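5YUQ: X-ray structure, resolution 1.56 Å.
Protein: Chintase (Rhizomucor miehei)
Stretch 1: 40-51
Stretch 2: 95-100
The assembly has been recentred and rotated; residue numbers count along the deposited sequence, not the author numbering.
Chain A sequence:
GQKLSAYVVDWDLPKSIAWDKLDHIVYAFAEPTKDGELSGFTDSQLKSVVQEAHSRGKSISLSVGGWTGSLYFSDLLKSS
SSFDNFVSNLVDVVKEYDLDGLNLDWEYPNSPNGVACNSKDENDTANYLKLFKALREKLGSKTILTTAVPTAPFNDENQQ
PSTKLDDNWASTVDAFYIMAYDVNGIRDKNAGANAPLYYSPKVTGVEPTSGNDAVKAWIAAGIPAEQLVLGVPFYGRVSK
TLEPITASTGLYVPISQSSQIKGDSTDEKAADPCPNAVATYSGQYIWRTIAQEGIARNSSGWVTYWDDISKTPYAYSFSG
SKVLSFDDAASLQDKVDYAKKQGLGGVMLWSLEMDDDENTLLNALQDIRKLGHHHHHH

Stretch 1 40-51: GFTDSQLKSVVQ
Stretch 2 (95-100) KEYDLD

A tyrosine near the end of a helix can serve a contact twice, its ring packing against aliphatic side chains while its hydroxyl reaches the polar edge. The chitinase of Rhizomucor miehei offers a compact example, in which a helix running from Asp43 through Gln51 and beyond meets the closing part of a second helix, which includes Lys95 and Glu96, and the chain that follows it. The register is marked by two approaches between alpha carbons, Lys47 CA to Tyr97 CA at 6.2 Å and Val50 CA to Leu99 CA at 7.2 Å, and together the stretches bury 402 Å².

The apolar centre is built on Leu46, Val50, Tyr97 and Leu99. Leu46 (chi1 t, chi2 p) and Val50 (chi1 t) stand one helical turn apart, linked by the bond from Val50 N to Leu46 O at 2.9 Å, and both direct CA-to-CB toward the second stretch. Tyr97 (chi1 m, chi2 -87°) starts sideways, but its ring comes across to present a face to Leu46: Leu46 CD2 lies 3.7 Å from the ring centroid, 21° off the normal, a CH-pi contact whose shortest separation is 3.5 Å, from Leu46 CD2 to Tyr97 CD1. Deeper in, Leu99 (chi1 m, chi2 t) brings its CD2 to 3.9 Å from Val50 CG2 and 4.3 Å from Leu46 CD1.

The backbone of the second stretch turns sharply between Tyr97 and Leu99. Asp98 leaves helical geometry with a positive phi (55/45) in a Schellman motif, which includes a weak bond from Asp98 N to Lys95 O at 3.4 Å; Leu99 then adopts an extended conformation (-79/149). Beside this turn, Val50 CG1 packs 3.3 Å from Tyr97 O and 3.9 Å from Asp98 O.

Toward the start of the first helix, Phe41, in an extended backbone conformation (-129/167) with chi1 p and chi2 -83°, turns its edge toward the face of Tyr97. The pair is offset, with centroids 5.6 Å apart and planes at 70°, and Phe41 CE2 comes within 3.7 Å of Tyr97 CZ. Lys47 adds its aliphatic stem, Lys47 CG lying 3.6 Å from Tyr97 CE1, so the tyrosine ring is packed by residues from successive parts of the first stretch.

At the polar edge, the ring's hydroxyl emerges beside Asp43 (chi1 t, chi2 68°), and Tyr97 OH donates a short hydrogen bond of 2.5 Å to Asp43 OD1. One turn on, Lys47 (chi1 m, chi2 -148°, chi3 and chi4 t) extends its amine to Glu96 (chi1 t, chi2 p, chi3 29°); Lys47 NZ to Glu96 OE2, at 2.6 Å, is a hydrogen-bonded salt bridge. Lys47 NZ also lies 5.3 Å from the centroid of the Tyr97 ring, at most a weak cation-pi attraction. A single water joins the two acids, its oxygen donating to Asp43 OD1 and to Glu96 OE2 at 2.8 Å each. Thus both carboxylate oxygens that receive a direct bond across the contact also accept one from this water.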

ATOM      1  N   GLY A  40      -8.304   9.879  14.324  1.00 17.09           N
ATOM      2  CA  GLY A  40      -7.113   9.053  14.287  1.00 17.20           C
ATOM      3  C   GLY A  40      -5.834   9.674  13.759  1.00 17.60           C
ATOM      4  O   GLY A  40      -4.854   8.959  13.540  1.00 19.85           O
ATOM      5  N   PHE A  41      -5.834  10.989  13.546  1.00 15.61           N
ATOM      6  CA  PHE A  41      -4.608  11.672  13.155  1.00 17.99           C
ATOM      7  C   PHE A  41      -4.355  12.874  14.048  1.00 17.15           C
ATOM      8  O   PHE A  41      -5.239  13.309  14.790  1.00 19.13           O
ATOM      9  CB  PHE A  41      -4.635  12.079  11.681  1.00 18.03           C
ATOM     10  CG  PHE A  41      -5.628  13.150  11.360  1.00 16.83           C
ATOM     11  CD1 PHE A  41      -6.963  12.837  11.134  1.00 16.40           C
ATOM     12  CD2 PHE A  41      -5.226  14.475  11.275  1.00 17.98           C
ATOM     13  CE1 PHE A  41      -7.878  13.835  10.831  1.00 19.87           C
ATOM     14  CE2 PHE A  41      -6.132  15.471  10.972  1.00 19.84           C
ATOM     15  CZ  PHE A  41      -7.459  15.156  10.748  1.00 21.12           C
ATOM     16  N   THR A  42      -3.144  13.404  13.964  1.00 14.17           N
ATOM     17  CA  THR A  42      -2.701  14.461  14.859  1.00 16.57           C
ATOM     18  C   THR A  42      -2.776  15.794  14.141  1.00 14.27           C
ATOM     19  O   THR A  42      -2.027  16.040  13.194  1.00 14.38           O
ATOM     20  CB  THR A  42      -1.270  14.174  15.329  1.00 16.59           C
ATOM     21  OG1 THR A  42      -1.213  12.849  15.881  1.00 17.40           O
ATOM     22  CG2 THR A  42      -0.824  15.178  16.395  1.00 15.47           C
ATOM     23  N   ASP A  43      -3.693  16.641  14.602  1.00 13.25           N
ATOM     24  CA  ASP A  43      -3.923  17.966  14.032  1.00 15.36           C
ATOM     25  C   ASP A  43      -2.646  18.756  13.773  1.00 15.85           C
ATOM     26  O   ASP A  43      -2.415  19.224  12.660  1.00 16.06           O
ATOM     27  CB  ASP A  43      -4.842  18.775  14.954  1.00 14.88           C
ATOM     28  CG  ASP A  43      -5.013  20.210  14.488  1.00 17.98           C
ATOM     29  OD1 ASP A  43      -5.630  20.420  13.422  1.00 18.16           O
ATOM     30  OD2 ASP A  43      -4.520  21.133  15.172  1.00 17.66           O
ATOM     31  N   SER A  44      -1.811  18.897  14.800  1.00 14.53           N
ATOM     32  CA  SER A  44      -0.635  19.750  14.688  1.00 15.81           C
ATOM     33  C   SER A  44       0.388  19.172  13.726  1.00 14.70           C
ATOM     34  O   SER A  44       1.100  19.912  13.055  1.00 14.76           O
ATOM     35  CB  SER A  44      -0.003  19.966  16.058  1.00 11.79           C
ATOM     36  OG  SER A  44       0.355  18.730  16.658  1.00 14.52           O
ATOM     37  N   GLN A  45       0.470  17.845  13.667  1.00 14.02           N
ATOM     38  CA  GLN A  45       1.395  17.220  12.726  1.00 15.96           C
ATOM     39  C   GLN A  45       0.964  17.469  11.289  1.00 15.39           C
ATOM     40  O   GLN A  45       1.786  17.826  10.451  1.00 14.69           O
ATOM     41  CB  GLN A  45       1.507  15.715  12.988  1.00 16.92           C
ATOM     42  CG  GLN A  45       2.258  15.394  14.260  1.00 15.14           C
ATOM     43  CD  GLN A  45       2.345  13.909  14.533  1.00 17.16           C
ATOM     44  OE1 GLN A  45       2.777  13.495  15.602  1.00 18.32           O
ATOM     45  NE2 GLN A  45       1.942  13.099  13.565  1.00 16.93           N
ATOM     46  N   LEU A  46      -0.319  17.268  10.996  1.00 14.64           N
ATOM     47  CA  LEU A  46      -0.793  17.491   9.636  1.00 14.41           C
ATOM     48  C   LEU A  46      -0.584  18.941   9.227  1.00 16.14           C
ATOM     49  O   LEU A  46      -0.105  19.210   8.133  1.00 15.34           O
ATOM     50  CB  LEU A  46      -2.259  17.086   9.480  1.00 13.87           C
ATOM     51  CG  LEU A  46      -2.829  17.198   8.056  1.00 14.71           C
ATOM     52  CD1 LEU A  46      -1.935  16.457   7.072  1.00 14.90           C
ATOM     53  CD2 LEU A  46      -4.248  16.651   7.998  1.00 16.63           C
ATOM     54  N   LYS A  47      -0.914  19.880  10.108  1.00 14.37           N
ATOM     55  CA  LYS A  47      -0.712  21.289   9.780  1.00 15.51           C
ATOM     56  C   LYS A  47       0.761  21.619   9.571  1.00 14.83           C
ATOM     57  O   LYS A  47       1.106  22.358   8.653  1.00 14.33           O
ATOM     58  CB  LYS A  47      -1.337  22.202  10.842  1.00 15.62           C
ATOM     59  CG  LYS A  47      -2.843  22.035  10.918  1.00 20.16           C
ATOM     60  CD  LYS A  47      -3.581  23.297  11.288  1.00 25.86           C
ATOM     61  CE  LYS A  47      -5.079  23.109  11.048  1.00 19.62           C
ATOM     62  NZ  LYS A  47      -5.894  24.153  11.724  1.00 23.31           N
ATOM     63  N   SER A  48       1.627  21.064  10.412  1.00 14.74           N
ATOM     64  CA  SER A  48       3.058  21.270  10.248  1.00 16.18           C
ATOM     65  C   SER A  48       3.549  20.749   8.901  1.00 13.92           C
ATOM     66  O   SER A  48       4.263  21.443   8.186  1.00 15.88           O
ATOM     67  CB  SER A  48       3.838  20.610  11.385  1.00 13.96           C
ATOM     68  OG  SER A  48       5.188  20.433  11.002  1.00 19.19           O
ATOM     69  N   VAL A  49       3.146  19.531   8.548  1.00 14.97           N
ATOM     70  CA  VAL A  49       3.634  18.918   7.317  1.00 14.29           C
ATOM     71  C   VAL A  49       3.065  19.592   6.075  1.00 12.71           C
ATOM     72  O   VAL A  49       3.773  19.752   5.083  1.00 16.69           O
ATOM     73  CB  VAL A  49       3.368  17.386   7.289  1.00 14.85           C
ATOM     74  CG1 VAL A  49       3.854  16.780   5.972  1.00 18.30           C
ATOM     75  CG2 VAL A  49       4.082  16.728   8.457  1.00 15.82           C
ATOM     76  N   VAL A  50       1.800  20.010   6.128  1.00 12.60           N
ATOM     77  CA  VAL A  50       1.217  20.754   5.012  1.00 12.95           C
ATOM     78  C   VAL A  50       1.979  22.055   4.774  1.00 13.97           C
ATOM     79  O   VAL A  50       2.313  22.401   3.641  1.00 15.42           O
ATOM     80  CB  VAL A  50      -0.283  21.064   5.227  1.00 13.56           C
ATOM     81  CG1 VAL A  50      -0.780  22.025   4.159  1.00 13.02           C
ATOM     82  CG2 VAL A  50      -1.098  19.779   5.180  1.00 14.84           C
ATOM     83  N   GLN A  51       2.269  22.772   5.852  1.00 15.34           N
ATOM     84  CA  GLN A  51       3.016  24.012   5.737  1.00 16.25           C
ATOM     85  C   GLN A  51       4.405  23.769   5.132  1.00 14.86           C
ATOM     86  O   GLN A  51       4.848  24.508   4.252  1.00 19.89           O
ATOM     87  CB  GLN A  51       3.117  24.704   7.097  1.00 16.08           C
ATOM     88  CG  GLN A  51       3.812  26.053   7.029  1.00 18.27           C
ATOM     89  CD  GLN A  51       3.092  27.009   6.095  1.00 19.01           C
ATOM     90  OE1 GLN A  51       2.002  27.502   6.406  1.00 22.26           O
ATOM     91  NE2 GLN A  51       3.686  27.260   4.933  1.00 23.76           N
ATOM     92  N   LYS A  95     -10.522  21.900   3.342  1.00 17.27           N
ATOM     93  CA  LYS A  95     -10.430  23.336   3.613  1.00 18.37           C
ATOM     94  C   LYS A  95      -9.663  23.633   4.894  1.00 18.64           C
ATOM     95  O   LYS A  95      -8.828  24.537   4.929  1.00 20.40           O
ATOM     96  CB  LYS A  95     -11.830  23.962   3.704  1.00 18.64           C
ATOM     97  CG  LYS A  95     -12.650  23.911   2.431  1.00 36.92           C
ATOM     98  CD  LYS A  95     -14.098  24.286   2.740  1.00 44.18           C
ATOM     99  CE  LYS A  95     -14.967  24.310   1.493  1.00 43.92           C
ATOM    100  NZ  LYS A  95     -16.396  24.585   1.828  1.00 48.93           N
ATOM    101  N   GLU A  96      -9.939  22.872   5.948  1.00 17.48           N
ATOM    102  CA  GLU A  96      -9.297  23.125   7.242  1.00 17.71           C
ATOM    103  C   GLU A  96      -7.783  22.972   7.170  1.00 20.65           C
ATOM    104  O   GLU A  96      -7.035  23.745   7.784  1.00 19.37           O
ATOM    105  CB  GLU A  96      -9.866  22.200   8.327  1.00 18.43           C
ATOM    106  CG  GLU A  96      -9.159  22.312   9.682  1.00 25.10           C
ATOM    107  CD  GLU A  96      -9.307  23.685  10.324  1.00 38.13           C
ATOM    108  OE1 GLU A  96     -10.325  24.364  10.068  1.00 37.44           O
ATOM    109  OE2 GLU A  96      -8.405  24.090  11.090  1.00 33.33           O
ATOM    110  N   TYR A  97      -7.326  21.989   6.407  1.00 17.57           N
ATOM    111  CA  TYR A  97      -5.898  21.677   6.375  1.00 15.01           C
ATOM    112  C   TYR A  97      -5.219  22.119   5.087  1.00 14.62           C
ATOM    113  O   TYR A  97      -4.037  21.850   4.890  1.00 15.90           O
ATOM    114  CB  TYR A  97      -5.663  20.186   6.636  1.00 14.90           C
ATOM    115  CG  TYR A  97      -5.987  19.792   8.051  1.00 16.25           C
ATOM    116  CD1 TYR A  97      -5.028  19.898   9.053  1.00 16.66           C
ATOM    117  CD2 TYR A  97      -7.251  19.336   8.395  1.00 15.83           C
ATOM    118  CE1 TYR A  97      -5.318  19.552  10.356  1.00 14.68           C
ATOM    119  CE2 TYR A  97      -7.550  18.984   9.692  1.00 17.44           C
ATOM    120  CZ  TYR A  97      -6.577  19.103  10.669  1.00 14.62           C
ATOM    121  OH  TYR A  97      -6.879  18.758  11.964  1.00 17.77           O
ATOM    122  N   ASP A  98      -5.973  22.805   4.230  1.00 15.49           N
ATOM    123  CA  ASP A  98      -5.455  23.334   2.972  1.00 14.37           C
ATOM    124  C   ASP A  98      -4.828  22.216   2.155  1.00 15.05           C
ATOM    125  O   ASP A  98      -3.749  22.367   1.592  1.00 17.18           O
ATOM    126  CB  ASP A  98      -4.436  24.451   3.238  1.00 15.39           C
ATOM    127  CG  ASP A  98      -4.132  25.272   2.009  1.00 21.62           C
ATOM    128  OD1 ASP A  98      -4.998  25.373   1.121  1.00 22.47           O
ATOM    129  OD2 ASP A  98      -3.020  25.831   1.932  1.00 28.23           O
ATOM    130  N   LEU A  99      -5.526  21.087   2.072  1.00 15.97           N
ATOM    131  CA  LEU A  99      -4.971  19.925   1.401  1.00 14.62           C
ATOM    132  C   LEU A  99      -5.091  20.063  -0.107  1.00 13.64           C
ATOM    133  O   LEU A  99      -6.025  20.686  -0.613  1.00 15.80           O
ATOM    134  CB  LEU A  99      -5.693  18.657   1.862  1.00 13.87           C
ATOM    135  CG  LEU A  99      -5.609  18.345   3.354  1.00 18.35           C
ATOM    136  CD1 LEU A  99      -6.595  17.230   3.707  1.00 16.63           C
ATOM    137  CD2 LEU A  99      -4.198  17.947   3.720  1.00 17.91           C
ATOM    138  N   ASP A 100      -4.141  19.475  -0.819  1.00 13.86           N
ATOM    139  CA  ASP A 100      -4.175  19.465  -2.274  1.00 12.71           C
ATOM    140  C   ASP A 100      -4.951  18.292  -2.818  1.00 15.17           C
ATOM    141  O   ASP A 100      -5.255  18.244  -4.012  1.00 15.52           O
ATOM    142  CB  ASP A 100      -2.760  19.419  -2.810  1.00 13.17           C
ATOM    143  CG  ASP A 100      -1.940  20.568  -2.306  1.00 16.87           C
ATOM    144  OD1 ASP A 100      -2.301  21.713  -2.648  1.00 17.39           O
ATOM    145  OD2 ASP A 100      -0.971  20.336  -1.553  1.00 15.42           O
TER
HETATM  146  O   HOH W   1      -7.790  22.170  13.082  1.00 32.47           O